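Local coordinates for uncharacterized protein (Bacteroides uniformis, PDB 4JPQ), which is of unknown function but probably binds carbohydrate as a member of carbohydrate-binding family 9, at residues V68-R74 with K185-Q191. Numbering follows the deposited sequence.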
ATOM      1  N   VAL A  68      -0.216 -11.952   2.038  1.00 43.26           N
ATOM      2  CA  VAL A  68       0.334 -12.481   0.779  1.00 45.99           C
ATOM      3  C   VAL A  68       0.774 -13.948   0.889  1.00 45.33           C
ATOM      4  O   VAL A  68       1.248 -14.364   1.939  1.00 40.33           O
ATOM      5  CB  VAL A  68       1.585 -11.656   0.393  1.00 50.09           C
ATOM      6  CG1 VAL A  68       2.249 -12.191  -0.869  1.00 51.49           C
ATOM      7  CG2 VAL A  68       1.234 -10.181   0.227  1.00 47.17           C
ATOM      8  N   LYS A  69       0.588 -14.707  -0.197  1.00 50.26           N
ATOM      9  CA  LYS A  69       1.126 -16.069  -0.353  1.00 51.94           C
ATOM     10  C   LYS A  69       1.687 -16.142  -1.784  1.00 50.37           C
ATOM     11  O   LYS A  69       0.916 -16.056  -2.738  1.00 58.94           O
ATOM     12  CB  LYS A  69       0.089 -17.172  -0.097  1.00 58.01           C
ATOM     13  CG  LYS A  69       0.726 -18.566   0.075  1.00 69.80           C
ATOM     14  CD  LYS A  69      -0.253 -19.697   0.385  1.00 71.13           C
ATOM     15  CE  LYS A  69      -1.095 -20.068  -0.828  1.00 80.42           C
ATOM     16  NZ  LYS A  69      -1.849 -21.334  -0.611  1.00 99.30           N
ATOM     17  N   GLU A  70       3.016 -16.267  -1.918  1.00 50.62           N
ATOM     18  CA  GLU A  70       3.715 -16.315  -3.232  1.00 52.17           C
ATOM     19  C   GLU A  70       4.890 -17.281  -3.276  1.00 56.93           C
ATOM     20  O   GLU A  70       5.368 -17.733  -2.236  1.00 65.48           O
ATOM     21  CB  GLU A  70       4.167 -14.914  -3.677  1.00 46.48           C
ATOM     22  CG  GLU A  70       5.057 -14.178  -2.689  1.00 46.50           C
ATOM     23  CD  GLU A  70       5.443 -12.777  -3.152  1.00 46.70           C
ATOM     24  OE1 GLU A  70       5.708 -12.565  -4.361  1.00 51.96           O
ATOM     25  OE2 GLU A  70       5.517 -11.877  -2.286  1.00 41.53           O
ATOM     26  N   ALA A  71       5.350 -17.570  -4.498  1.00 64.96           N
ATOM     27  CA  ALA A  71       6.421 -18.565  -4.753  1.00 65.11           C
ATOM     28  C   ALA A  71       7.827 -18.171  -4.307  1.00 58.25           C
ATOM     29  O   ALA A  71       8.689 -19.046  -4.197  1.00 68.18           O
ATOM     30  CB  ALA A  71       6.432 -18.997  -6.222  1.00 64.89           C
ATOM     31  N   SER A  72       8.068 -16.877  -4.096  1.00 51.42           N
ATOM     32  CA  SER A  72       9.368 -16.393  -3.610  1.00 52.00           C
ATOM     33  C   SER A  72       9.265 -15.001  -3.005  1.00 49.26           C
ATOM     34  O   SER A  72       8.344 -14.250  -3.333  1.00 52.52           O
ATOM     35  CB  SER A  72      10.436 -16.398  -4.719  1.00 49.84           C
ATOM     36  OG  SER A  72      10.170 -15.452  -5.742  1.00 53.53           O
ATOM     37  N   VAL A  73      10.225 -14.686  -2.134  1.00 47.66           N
ATOM     38  CA  VAL A  73      10.331 -13.379  -1.474  1.00 47.27           C
ATOM     39  C   VAL A  73      11.763 -12.861  -1.545  1.00 47.16           C
ATOM     40  O   VAL A  73      12.706 -13.643  -1.654  1.00 51.77           O
ATOM     41  CB  VAL A  73       9.834 -13.407  -0.016  1.00 50.88           C
ATOM     42  CG1 VAL A  73       8.337 -13.672   0.019  1.00 49.69           C
ATOM     43  CG2 VAL A  73      10.570 -14.440   0.828  1.00 54.35           C
ATOM     44  N   ARG A  74      11.906 -11.544  -1.447  1.00 44.32           N
ATOM     45  CA  ARG A  74      13.193 -10.855  -1.610  1.00 50.21           C
ATOM     46  C   ARG A  74      13.112  -9.482  -0.946  1.00 44.62           C
ATOM     47  O   ARG A  74      12.057  -8.874  -0.978  1.00 45.94           O
ATOM     48  CB  ARG A  74      13.436 -10.694  -3.112  1.00 47.51           C
ATOM     49  CG  ARG A  74      14.715 -10.006  -3.560  1.00 48.72           C
ATOM     50  CD  ARG A  74      14.712  -9.861  -5.081  1.00 48.65           C
ATOM     51  NE  ARG A  74      15.981  -9.358  -5.614  1.00 49.14           N
ATOM     52  CZ  ARG A  74      16.336  -8.077  -5.752  1.00 48.90           C
ATOM     53  NH1 ARG A  74      15.536  -7.062  -5.396  1.00 59.91           N
ATOM     54  NH2 ARG A  74      17.533  -7.798  -6.257  1.00 54.82           N
ATOM     55  N   LYS A 185       0.422  -5.164  -5.806  1.00 48.89           N
ATOM     56  CA  LYS A 185       1.425  -6.174  -5.471  1.00 47.63           C
ATOM     57  C   LYS A 185       2.356  -6.331  -6.679  1.00 50.46           C
ATOM     58  O   LYS A 185       1.890  -6.341  -7.830  1.00 48.46           O
ATOM     59  CB  LYS A 185       0.766  -7.508  -5.220  1.00 46.34           C
ATOM     60  CG  LYS A 185       1.710  -8.675  -4.976  1.00 45.89           C
ATOM     61  CD  LYS A 185       2.406  -8.610  -3.627  1.00 48.77           C
ATOM     62  CE  LYS A 185       3.418  -9.745  -3.439  1.00 49.22           C
ATOM     63  NZ  LYS A 185       4.715  -9.592  -4.156  1.00 49.34           N
ATOM     64  N   CYS A 186       3.655  -6.479  -6.411  1.00 43.12           N
ATOM     65  CA  CYS A 186       4.649  -6.667  -7.464  1.00 44.16           C
ATOM     66  C   CYS A 186       5.977  -7.167  -6.909  1.00 48.29           C
ATOM     67  O   CYS A 186       6.101  -7.392  -5.709  1.00 47.94           O
ATOM     68  CB  CYS A 186       4.875  -5.343  -8.231  1.00 49.73           C
ATOM     69  SG  CYS A 186       5.659  -4.070  -7.232  1.00 48.29           S
ATOM     70  N   GLY A 187       6.951  -7.348  -7.808  1.00 46.73           N
ATOM     71  CA  GLY A 187       8.316  -7.735  -7.459  1.00 40.13           C
ATOM     72  C   GLY A 187       9.132  -7.874  -8.724  1.00 45.64           C
ATOM     73  O   GLY A 187       9.264  -8.969  -9.245  1.00 53.24           O
ATOM     74  N   ASP A 188       9.609  -6.737  -9.243  1.00 43.81           N
ATOM     75  CA  ASP A 188      10.307  -6.677 -10.533  1.00 45.27           C
ATOM     76  C   ASP A 188      11.481  -7.644 -10.660  1.00 43.07           C
ATOM     77  O   ASP A 188      11.628  -8.248 -11.713  1.00 46.77           O
ATOM     78  CB  ASP A 188      10.746  -5.233 -10.904  1.00 52.36           C
ATOM     79  CG  ASP A 188       9.557  -4.279 -11.200  1.00 55.51           C
ATOM     80  OD1 ASP A 188       8.401  -4.566 -10.827  1.00 53.37           O
ATOM     81  OD2 ASP A 188       9.801  -3.209 -11.801  1.00 57.83           O
ATOM     82  N   LYS A 189      12.277  -7.808  -9.600  1.00 45.35           N
ATOM     83  CA  LYS A 189      13.462  -8.703  -9.622  1.00 45.55           C
ATOM     84  C   LYS A 189      13.269 -10.094  -8.977  1.00 45.81           C
ATOM     85  O   LYS A 189      14.243 -10.823  -8.720  1.00 46.92           O
ATOM     86  CB  LYS A 189      14.706  -7.972  -9.081  1.00 49.62           C
ATOM     87  CG  LYS A 189      15.293  -6.956 -10.069  1.00 55.60           C
ATOM     88  CD  LYS A 189      16.731  -6.566  -9.739  1.00 67.03           C
ATOM     89  CE  LYS A 189      17.432  -5.903 -10.916  1.00 88.67           C
ATOM     90  NZ  LYS A 189      18.901  -5.806 -10.672  1.00 92.25           N
ATOM     91  N   LEU A 190      12.011 -10.472  -8.739  1.00 48.49           N
ATOM     92  CA  LEU A 190      11.675 -11.816  -8.235  1.00 47.27           C
ATOM     93  C   LEU A 190      11.802 -12.810  -9.381  1.00 44.21           C
ATOM     94  O   LEU A 190      11.835 -12.417 -10.532  1.00 48.57           O
ATOM     95  CB  LEU A 190      10.236 -11.873  -7.682  1.00 46.08           C
ATOM     96  CG  LEU A 190       9.918 -11.087  -6.413  1.00 48.32           C
ATOM     97  CD1 LEU A 190       8.446 -11.210  -6.089  1.00 43.68           C
ATOM     98  CD2 LEU A 190      10.736 -11.566  -5.221  1.00 53.53           C
ATOM     99  N   GLN A 191      11.840 -14.097  -9.047  1.00 48.73           N
ATOM    100  CA  GLN A 191      11.924 -15.198 -10.027  1.00 46.72           C
ATOM    101  C   GLN A 191      10.817 -15.107 -11.082  1.00 49.42           C
ATOM    102  O   GLN A 191      11.077 -15.344 -12.262  1.00 62.60           O
ATOM    103  CB  GLN A 191      11.822 -16.557  -9.314  1.00 50.89           C
ATOM    104  CG  GLN A 191      12.033 -17.785 -10.201  1.00 62.33           C
ATOM    105  CD  GLN A 191      11.819 -19.111  -9.484  1.00 63.57           C
ATOM    106  OE1 GLN A 191      12.648 -20.009  -9.581  1.00 67.26           O
ATOM    107  NE2 GLN A 191      10.718 -19.234  -8.756  1.00 60.00           N
TER
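A buried salt bridge leads the polar contacts between V68-R74 and K185-Q191. K185 NZ lies 3.1 Å from both E70 OE1 and E70 OE2, and both hydrogen bonds are weak. Burying either charge alone would be costly, and each has further partners: K185 NZ bonds to its neighbour's carbonyl, C186 O, at 3.0 Å and to H194, while E70 OE2 accepts from W155. Lysine suits this role because its long chain carries the ammonium across to E70.

The van der Waals contacts centre on L190. Its CD2 meets R74 CB (3.5 Å), carbon against carbon, while CD1 and CD2 merely abut the oxygens E70 OE1 (3.5 Å) and S72 OG (4.0 Å). K185 CE also packs 3.7 Å from V68 CG1. A type I turn from G187 to L190, closed by L190 N to G187 O (3.2 Å), presents this leucine; glycine suits 187, since an ideal CB would fall 2.2 Å from L190 CD1 as it lies here. At the surface R74 lays one guanidinium face over K189 CB (CZ to CB 3.7 Å) and pairs with D87. S72 OG and Q191 N share E148 as acceptor.

V68-R74 turns a corner at A71, passing from strand 61-70 to strand 72-75 in a separate two-stranded sheet. The end of strand 178-186, through K185, and the turn after it pack against this bend, where the chain leaves the large mixed sheet, consistent with a β-sandwich fold as in the CBD9-like clan.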